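Local structure of MGS-M5 (4Q3N) at residues N3-V8 and C69-L74; T11-M16 and A229-I234; D264-V269 and S301-R306. The protein probably interconverts L-lactate and pyruvate with NAD as the cofactor, as an L-lactate dehydrogenase built on a Rossmann fold. All blocks are in the same frame, centred on the assembly; numbering follows the deposited sequence. Where two conformers were deposited one is given.

Interaction 1. Residues N3-V8 and C69-L74. With ACT (acetate ion), chain G.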
loop_
_atom_site.group_PDB
_atom_site.type_symbol
_atom_site.label_atom_id
_atom_site.label_comp_id
_atom_site.label_asym_id
_atom_site.label_seq_id
_atom_site.Cartn_x
_atom_site.Cartn_y
_atom_site.Cartn_z
ATOM N N ASN A 3 3.496 -2.810 19.736
ATOM C CA ASN A 3 4.656 -1.960 19.793
ATOM C C ASN A 3 4.792 -1.459 18.380
ATOM O O ASN A 3 4.260 -2.127 17.488
ATOM C CB ASN A 3 5.883 -2.749 20.262
ATOM C CG ASN A 3 7.059 -1.869 20.476
ATOM O OD1 ASN A 3 7.701 -1.477 19.526
ATOM N ND2 ASN A 3 7.331 -1.514 21.725
ATOM N N SER A 4 5.398 -0.286 18.131
ATOM C CA SER A 4 5.775 0.016 16.739
ATOM C C SER A 4 7.109 0.762 16.648
ATOM O O SER A 4 7.234 1.747 15.951
ATOM C CB SER A 4 4.673 0.799 15.971
ATOM O OG SER A 4 4.864 0.720 14.504
ATOM N N LYS A 5 8.124 0.200 17.302
ATOM C CA LYS A 5 9.463 0.801 17.304
ATOM C C LYS A 5 10.554 -0.211 17.035
ATOM O O LYS A 5 10.628 -1.249 17.716
ATOM C CB LYS A 5 9.728 1.441 18.676
ATOM C CG LYS A 5 11.059 2.201 18.733
ATOM C CD LYS A 5 11.074 2.821 20.131
ATOM C CE LYS A 5 12.436 3.440 20.420
ATOM N NZ LYS A 5 12.437 4.115 21.788
ATOM N N VAL A 6 11.406 0.111 16.076
ATOM C CA VAL A 6 12.528 -0.736 15.738
ATOM C C VAL A 6 13.820 0.045 15.942
ATOM O O VAL A 6 13.893 1.224 15.591
ATOM C CB VAL A 6 12.441 -1.220 14.274
ATOM C CG1 VAL A 6 13.756 -1.933 13.870
ATOM C CG2 VAL A 6 11.209 -2.144 14.085
ATOM N N VAL A 7 14.832 -0.605 16.528
ATOM C CA VAL A 7 16.154 -0.003 16.600
ATOM C C VAL A 7 17.076 -0.784 15.634
ATOM O O VAL A 7 17.050 -2.031 15.605
ATOM C CB VAL A 7 16.723 -0.053 18.070
ATOM C CG1 VAL A 7 18.207 0.450 18.085
ATOM C CG2 VAL A 7 15.814 0.736 19.021
ATOM N N VAL A 8 17.827 -0.057 14.810
ATOM C CA VAL A 8 18.807 -0.654 13.915
ATOM C C VAL A 8 20.248 -0.406 14.465
ATOM O O VAL A 8 20.660 0.741 14.636
ATOM C CB VAL A 8 18.700 -0.085 12.488
ATOM C CG1 VAL A 8 19.817 -0.740 11.566
ATOM C CG2 VAL A 8 17.282 -0.345 11.927
ATOM N N CYS A 69 16.716 1.633 23.337
ATOM C CA CYS A 69 16.246 0.273 23.136
ATOM C C CYS A 69 15.184 -0.098 24.151
ATOM O O CYS A 69 14.501 -1.109 23.990
ATOM C CB CYS A 69 17.397 -0.737 23.236
ATOM S SG CYS A 69 18.522 -0.623 21.829
ATOM N N LYS A 70 15.066 0.689 25.209
ATOM C CA LYS A 70 14.327 0.236 26.389
ATOM C C LYS A 70 12.907 -0.215 26.030
ATOM O O LYS A 70 12.457 -1.262 26.480
ATOM C CB LYS A 70 14.244 1.334 27.440
ATOM C CG LYS A 70 13.378 0.939 28.659
ATOM C CD LYS A 70 13.434 2.013 29.746
ATOM C CE LYS A 70 12.467 1.676 30.883
ATOM N NZ LYS A 70 12.920 2.219 32.184
ATOM N N ASP A 71 12.229 0.553 25.176
ATOM C CA ASP A 71 10.853 0.221 24.807
ATOM C C ASP A 71 10.749 -0.131 23.319
ATOM O O ASP A 71 9.703 0.045 22.725
ATOM C CB ASP A 71 9.939 1.403 25.119
ATOM C CG ASP A 71 10.484 2.705 24.546
ATOM O OD1 ASP A 71 11.683 2.720 24.085
ATOM O OD2 ASP A 71 9.729 3.707 24.565
ATOM N N ALA A 72 11.850 -0.546 22.706
ATOM C CA ALA A 72 11.818 -1.004 21.314
ATOM C C ALA A 72 11.189 -2.399 21.266
ATOM O O ALA A 72 11.409 -3.198 22.167
ATOM C CB ALA A 72 13.203 -1.025 20.735
ATOM N N GLY A 73 10.388 -2.678 20.237
ATOM C CA GLY A 73 9.783 -3.993 20.103
ATOM C C GLY A 73 10.801 -4.940 19.446
ATOM O O GLY A 73 10.777 -6.151 19.656
ATOM N N LEU A 74 11.713 -4.379 18.674
ATOM C CA LEU A 74 12.653 -5.211 17.887
ATOM C C LEU A 74 13.986 -4.498 17.764
ATOM O O LEU A 74 14.022 -3.301 17.478
ATOM C CB LEU A 74 12.098 -5.472 16.457
ATOM C CG LEU A 74 12.981 -6.266 15.484
ATOM C CD1 LEU A 74 12.996 -7.743 15.903
ATOM C CD2 LEU A 74 12.427 -6.102 14.007
HETATM C C ACT G . 2.222 -1.533 12.316
HETATM O O ACT G . 1.729 -1.047 11.261
HETATM O OXT ACT G . 2.663 -0.730 13.184
HETATM C CH3 ACT G . 2.276 -3.015 12.514
#
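Strand 5-9 and the start of strand 74-77 run parallel, with V6 and L74 paired at a CA-CA distance of 5.0 Å; V7 N donates to L74 O almost along the C=O axis, at 3.0 Å. One step earlier K5 O takes G73 N in its carbonyl plane and, weakly, L74 N. N3 does backbone work with its side chain. With CG anti to its own N (chi1 -174°), OD1 accepts K5 N at 2.8 Å, closing an Asx turn, while ND2 reaches D71 O at 3.0 Å with that oxygen in the amide plane. S4, turned away from 69-74, donates OG to acetate OXT at 2.9 Å, probably a crystallisation guest. K5, fully extended, lays its methylenes past A72 and brings NZ to D71 OD1 (2.8 Å) from above the carboxylate plane; NZ also donates to D68 O. V7 sets CG2 against A72 CB at 3.6 Å and CG1 against C69 SG, small partners that let the type I turn C69-A72 lie close. V6 and L74 lie alongside each other, and F246 of helix 232-246 covers both. These are neighbouring central strands of the Rossmann domain's parallel sheet. Toward the solvent side the segments are thus joined by a salt bridge and an amide bond, on the buried side by valine and leucine branches against a methyl and a sulfur.

Interaction 2. Residues T11-M16 and A229-I234; sequences TGFVGM and ATYYGI
Aromatic contacts dominate where the start of helix 13-25 meets the start of helix 232-246. The CB of F13 sits over one face of the Y231 ring, 3.7 Å from its centroid and 20° off the ring normal, a CH-pi contact displaced toward the CG-CD2 edge of the ring. The two side chains point the same way, and their rings are inclined by 26°, but with centroids 5.0 Å apart they are slid past one another and barely overlap. The tyrosine face thus receives the methylene of F13 more than its ring. Y231 has its CG in the crowded position between backbone N and carbonyl carbon (chi1 39°), which presents the ring to F13, while K227 makes a cation-pi contact with it. F13 and Y231 also pack on Y231 and F13 of the third subunit.

Aliphatic contacts lie beside this pair. V14 CG1 meets I234 CG2 at 3.9 Å, the two branched side chains crossing obliquely, and V14 CG2 lies 4.3 Å from Y231 CB. An alanine in place of Y231 would remove the flat face under F13 CB and would probably loosen the joint between the two helix starts.

Polar bonds tie 229-234 to another chain: D47 of the third subunit accepts from T230 OG1 and from the backbone N of Y231, Y232 and G233, so a carboxylate lies at this helix N-terminus, where the helix dipole would probably stabilise its negative charge. G12 and G15 fit the glycine-rich GxGxxG pattern of Rossmann dinucleotide-binding domains, and G12 is the N-cap of its helix. The contact thus joins the probable cofactor-binding domain to the C-terminal domain through apolar groups, while polar groups at the start of helix 232-246 bond to that neighbouring subunit.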
loop_
_atom_site.group_PDB
_atom_site.type_symbol
_atom_site.label_atom_id
_atom_site.label_comp_id
_atom_site.label_asym_id
_atom_site.label_seq_id
_atom_site.Cartn_x
_atom_site.Cartn_y
_atom_site.Cartn_z
ATOM N N THR A 11 24.952 1.187 10.996
ATOM C CA THR A 11 24.290 1.799 9.844
ATOM C C THR A 11 25.161 1.635 8.566
ATOM O O THR A 11 25.414 2.593 7.866
ATOM C CB THR A 11 23.974 3.306 10.115
ATOM O OG1 THR A 11 25.176 3.988 10.460
ATOM C CG2 THR A 11 22.985 3.501 11.252
ATOM N N GLY A 12 25.620 0.429 8.266
ATOM C CA GLY A 12 26.295 0.178 6.993
ATOM C C GLY A 12 25.182 -0.082 5.947
ATOM O O GLY A 12 24.014 0.138 6.244
ATOM N N PHE A 13 25.522 -0.578 4.750
ATOM C CA PHE A 13 24.486 -0.682 3.740
ATOM C C PHE A 13 23.431 -1.728 4.073
ATOM O O PHE A 13 22.308 -1.584 3.644
ATOM C CB PHE A 13 25.095 -0.954 2.364
ATOM C CG PHE A 13 25.915 0.211 1.874
ATOM C CD1 PHE A 13 25.286 1.365 1.437
ATOM C CD2 PHE A 13 27.285 0.195 1.941
ATOM C CE1 PHE A 13 26.026 2.469 1.012
ATOM C CE2 PHE A 13 28.034 1.296 1.521
ATOM C CZ PHE A 13 27.384 2.441 1.078
ATOM N N VAL A 14 23.757 -2.765 4.835
ATOM C CA VAL A 14 22.669 -3.704 5.225
ATOM C C VAL A 14 21.642 -3.027 6.144
ATOM O O VAL A 14 20.436 -3.024 5.859
ATOM C CB VAL A 14 23.252 -4.980 5.904
ATOM C CG1 VAL A 14 22.142 -5.825 6.483
ATOM C CG2 VAL A 14 24.084 -5.817 4.882
ATOM N N GLY A 15 22.110 -2.389 7.205
ATOM C CA GLY A 15 21.175 -1.772 8.146
ATOM C C GLY A 15 20.381 -0.657 7.466
ATOM O O GLY A 15 19.171 -0.477 7.731
ATOM N N MET A 16 21.042 0.103 6.593
ATOM C CA MET A 16 20.372 1.277 6.041
ATOM C C MET A 16 19.442 0.887 4.852
ATOM O O MET A 16 18.458 1.553 4.627
ATOM C CB MET A 16 21.371 2.357 5.601
ATOM C CG MET A 16 22.063 3.045 6.819
ATOM S SD MET A 16 20.872 3.719 7.990
ATOM C CE MET A 16 19.751 4.733 6.951
ATOM N N ALA A 229 29.280 -5.257 -2.676
ATOM C CA ALA A 229 28.596 -5.782 -1.515
ATOM C C ALA A 229 27.155 -6.110 -1.907
ATOM O O ALA A 229 26.656 -5.541 -2.867
ATOM C CB ALA A 229 28.626 -4.745 -0.359
ATOM N N THR A 230 26.516 -7.026 -1.203
ATOM C CA THR A 230 25.091 -7.253 -1.446
ATOM C C THR A 230 24.294 -6.665 -0.276
ATOM O O THR A 230 24.712 -6.783 0.883
ATOM C CB THR A 230 24.820 -8.770 -1.651
ATOM O OG1 THR A 230 23.409 -9.022 -1.663
ATOM C CG2 THR A 230 25.458 -9.594 -0.579
ATOM N N TYR A 231 23.172 -5.987 -0.554
ATOM C CA TYR A 231 22.396 -5.392 0.533
ATOM C C TYR A 231 20.932 -5.105 0.211
ATOM O O TYR A 231 20.133 -5.054 1.126
ATOM C CB TYR A 231 23.042 -4.082 1.043
ATOM C CG TYR A 231 23.640 -3.165 -0.020
ATOM C CD1 TYR A 231 22.879 -2.194 -0.653
ATOM C CD2 TYR A 231 25.028 -3.258 -0.356
ATOM C CE1 TYR A 231 23.470 -1.314 -1.611
ATOM C CE2 TYR A 231 25.581 -2.467 -1.339
ATOM C CZ TYR A 231 24.804 -1.490 -1.944
ATOM O OH TYR A 231 25.402 -0.694 -2.875
ATOM N N TYR A 232 20.559 -4.934 -1.056
ATOM C CA TYR A 232 19.131 -4.690 -1.316
ATOM C C TYR A 232 18.286 -5.931 -0.996
ATOM O O TYR A 232 17.193 -5.863 -0.375
ATOM C CB TYR A 232 18.930 -4.235 -2.775
ATOM C CG TYR A 232 19.526 -2.849 -3.038
ATOM C CD1 TYR A 232 19.290 -1.804 -2.156
ATOM C CD2 TYR A 232 20.316 -2.609 -4.164
ATOM C CE1 TYR A 232 19.826 -0.540 -2.381
ATOM C CE2 TYR A 232 20.856 -1.356 -4.404
ATOM C CZ TYR A 232 20.614 -0.330 -3.499
ATOM O OH TYR A 232 21.183 0.907 -3.702
ATOM N N GLY A 233 18.784 -7.089 -1.387
ATOM C CA GLY A 233 18.075 -8.335 -1.087
ATOM C C GLY A 233 17.838 -8.556 0.401
ATOM O O GLY A 233 16.690 -8.724 0.836
ATOM N N ILE A 234 18.887 -8.525 1.217
ATOM C CA ILE A 234 18.709 -8.776 2.656
ATOM C C ILE A 234 17.826 -7.675 3.266
ATOM O O ILE A 234 17.032 -7.924 4.174
ATOM C CB ILE A 234 20.078 -8.866 3.373
ATOM C CG1 ILE A 234 19.908 -9.270 4.845
ATOM C CG2 ILE A 234 20.848 -7.556 3.238
ATOM C CD1 ILE A 234 19.240 -10.650 5.062
#

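Interaction 3. Residues D264-V269 and S301-R306; sequences DCEDQV and SANILR
R306 and E266 cross at about a right angle, the guanidinium and carboxylate planes turned 88° against each other, and the contact is between the glutamate chain, OE1 included, and the arginine methylenes, the charged atoms not touching. E266 CG lies 3.6 Å from R306 CG, and E266 OE1 comes over the same methylene at 3.4 Å, whereas E266 OE1 and R306 NE stay 5.6 Å apart; any attraction between the charges would act only over that distance. R306 starts with CG anti to its backbone N (chi1 -167°) and then bends at chi2 and chi3, which swings the guanidinium toward Q268. There NH1 donates to Q268 O at 2.8 Å, in the plane of that carbonyl and at the edge of the guanidinium, while NH2 makes salt bridges with D310 and the C-terminal carboxylate of Y314. A long, multiply donating arginine suits this place because it can hold a loop carbonyl and two acids at once. Q268 is the centre of an inverse gamma turn.

The fold here is that of the C-terminal alpha/beta domain: the loop leading from strand 251-258 to strand 270-278 lies along helix 292-311, near the end of the chain. A302 gives the loop its close approach, its methyl facing C265 CB at 3.6 Å and E266 CB at 4.0 Å; a methyl is short enough for the loop to come this near. V269 lays CG1 beside the A302 carbonyl and the CB atoms of L305 and R306, its CG2 facing the A302 methyl. On the N303 side a water bridges the segments, accepting from E266 N and donating to N303 OD1, both at 2.8 Å, so a short amide reaches the loop backbone through one solvent molecule.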
loop_
_atom_site.group_PDB
_atom_site.type_symbol
_atom_site.label_atom_id
_atom_site.label_comp_id
_atom_site.label_asym_id
_atom_site.label_seq_id
_atom_site.Cartn_x
_atom_site.Cartn_y
_atom_site.Cartn_z
ATOM N N ASP A 264 16.277 -33.779 13.605
ATOM C CA ASP A 264 17.153 -34.643 14.409
ATOM C C ASP A 264 18.645 -34.297 14.294
ATOM O O ASP A 264 19.480 -34.998 14.827
ATOM C CB ASP A 264 16.913 -36.125 14.114
ATOM C CG ASP A 264 16.883 -36.417 12.672
ATOM O OD1 ASP A 264 17.677 -35.786 11.949
ATOM O OD2 ASP A 264 16.061 -37.261 12.264
ATOM N N CYS A 265 18.965 -33.180 13.671
ATOM C CA CYS A 265 20.323 -32.666 13.722
ATOM C C CYS A 265 20.640 -32.100 15.112
ATOM O O CYS A 265 19.762 -32.082 15.974
ATOM C CB CYS A 265 20.507 -31.602 12.654
ATOM S SG CYS A 265 19.452 -30.167 12.886
ATOM N N GLU A 266 21.884 -31.643 15.308
ATOM C CA GLU A 266 22.331 -31.001 16.548
ATOM C C GLU A 266 21.243 -30.122 17.155
ATOM O O GLU A 266 20.650 -29.302 16.451
ATOM C CB GLU A 266 23.589 -30.155 16.284
ATOM C CG GLU A 266 24.464 -29.925 17.492
ATOM C CD GLU A 266 25.272 -31.176 17.882
ATOM O OE1 GLU A 266 26.294 -31.492 17.234
ATOM O OE2 GLU A 266 24.862 -31.859 18.830
ATOM N N ASP A 267 20.989 -30.290 18.446
ATOM C CA ASP A 267 19.975 -29.495 19.123
ATOM C C ASP A 267 20.474 -28.080 19.414
ATOM O O ASP A 267 19.729 -27.109 19.276
ATOM C CB ASP A 267 19.564 -30.194 20.419
ATOM C CG ASP A 267 18.689 -31.410 20.168
ATOM O OD1 ASP A 267 18.412 -31.726 18.992
ATOM O OD2 ASP A 267 18.268 -32.046 21.151
ATOM N N GLN A 268 21.742 -27.965 19.811
ATOM C CA GLN A 268 22.251 -26.670 20.258
ATOM C C GLN A 268 22.985 -25.903 19.144
ATOM O O GLN A 268 24.201 -25.655 19.216
ATOM C CB GLN A 268 23.140 -26.874 21.484
ATOM C CG GLN A 268 22.320 -27.253 22.714
ATOM C CD GLN A 268 21.583 -26.043 23.288
ATOM O OE1 GLN A 268 20.363 -26.059 23.434
ATOM N NE2 GLN A 268 22.343 -24.989 23.641
ATOM N N VAL A 269 22.230 -25.561 18.105
ATOM C CA VAL A 269 22.655 -24.669 17.042
ATOM C C VAL A 269 21.503 -23.835 16.590
ATOM O O VAL A 269 20.346 -24.296 16.626
ATOM C CB VAL A 269 23.170 -25.389 15.785
ATOM C CG1 VAL A 269 24.498 -26.059 16.041
ATOM C CG2 VAL A 269 22.148 -26.410 15.277
ATOM N N SER A 301 25.207 -29.574 7.840
ATOM C CA SER A 301 25.160 -28.152 8.042
ATOM C C SER A 301 25.187 -27.840 9.559
ATOM O O SER A 301 25.901 -26.956 10.024
ATOM C CB SER A 301 23.886 -27.635 7.363
ATOM O OG SER A 301 24.036 -26.333 6.947
ATOM N N ALA A 302 24.394 -28.581 10.324
ATOM C CA ALA A 302 24.355 -28.387 11.773
ATOM C C ALA A 302 25.695 -28.753 12.420
ATOM O O ALA A 302 26.136 -28.121 13.390
ATOM C CB ALA A 302 23.239 -29.213 12.393
ATOM N N ASN A 303 26.331 -29.796 11.911
ATOM C CA ASN A 303 27.622 -30.215 12.480
ATOM C C ASN A 303 28.684 -29.144 12.280
ATOM O O ASN A 303 29.508 -28.882 13.156
ATOM C CB ASN A 303 28.050 -31.536 11.874
ATOM C CG ASN A 303 27.220 -32.694 12.416
ATOM O OD1 ASN A 303 26.599 -32.570 13.477
ATOM N ND2 ASN A 303 27.190 -33.806 11.697
ATOM N N ILE A 304 28.609 -28.488 11.135
ATOM C CA ILE A 304 29.548 -27.437 10.760
ATOM C C ILE A 304 29.407 -26.242 11.706
ATOM O O ILE A 304 30.389 -25.716 12.207
ATOM C CB ILE A 304 29.303 -27.007 9.274
ATOM C CG1 ILE A 304 29.866 -28.097 8.342
ATOM C CG2 ILE A 304 29.980 -25.652 8.967
ATOM C CD1 ILE A 304 29.512 -27.899 6.855
ATOM N N LEU A 305 28.168 -25.842 11.978
ATOM C CA LEU A 305 27.898 -24.737 12.884
ATOM C C LEU A 305 28.238 -25.094 14.310
ATOM O O LEU A 305 28.822 -24.282 15.066
ATOM C CB LEU A 305 26.423 -24.310 12.777
ATOM C CG LEU A 305 25.982 -23.774 11.409
ATOM C CD1 LEU A 305 24.426 -23.716 11.284
ATOM C CD2 LEU A 305 26.591 -22.378 11.174
ATOM N N ARG A 306 27.938 -26.323 14.697
ATOM C CA ARG A 306 28.283 -26.729 16.051
ATOM C C ARG A 306 29.823 -26.716 16.231
ATOM O O ARG A 306 30.345 -26.347 17.298
ATOM C CB ARG A 306 27.698 -28.111 16.379
ATOM C CG ARG A 306 27.751 -28.451 17.864
ATOM C CD ARG A 306 27.045 -27.346 18.674
ATOM N NE ARG A 306 28.015 -26.623 19.476
ATOM C CZ ARG A 306 27.732 -25.829 20.504
ATOM N NH1 ARG A 306 26.464 -25.612 20.871
ATOM N NH2 ARG A 306 28.733 -25.270 21.188
HETATM O O HOH W 1 23.755 -32.674 13.441
#

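How the interactions relate
Interactions 1 and 2 are neighbours: their centres lie 20 Å apart, and V8 CG1 packs on G15 CA where strand 5-9 leads into helix 13-25. Their segments alternate along the chain, since 69-74 falls between 11-16 and 229-234. Interaction 1 stays within the probable cofactor-binding domain, whereas interaction 2 forms its junction with the C-terminal domain; helix 232-246 is thus common to both. Interaction 3 follows later in sequence, wholly in the C-terminal domain and across the chain's centre from interaction 2; its centre is 31 Å from that of interaction 1 and 28 Å from that of interaction 2, and it touches neither. The Rossmann sheet and the interdomain junction are therefore directly coupled, while interaction 3 is a separate contact inside the second domain.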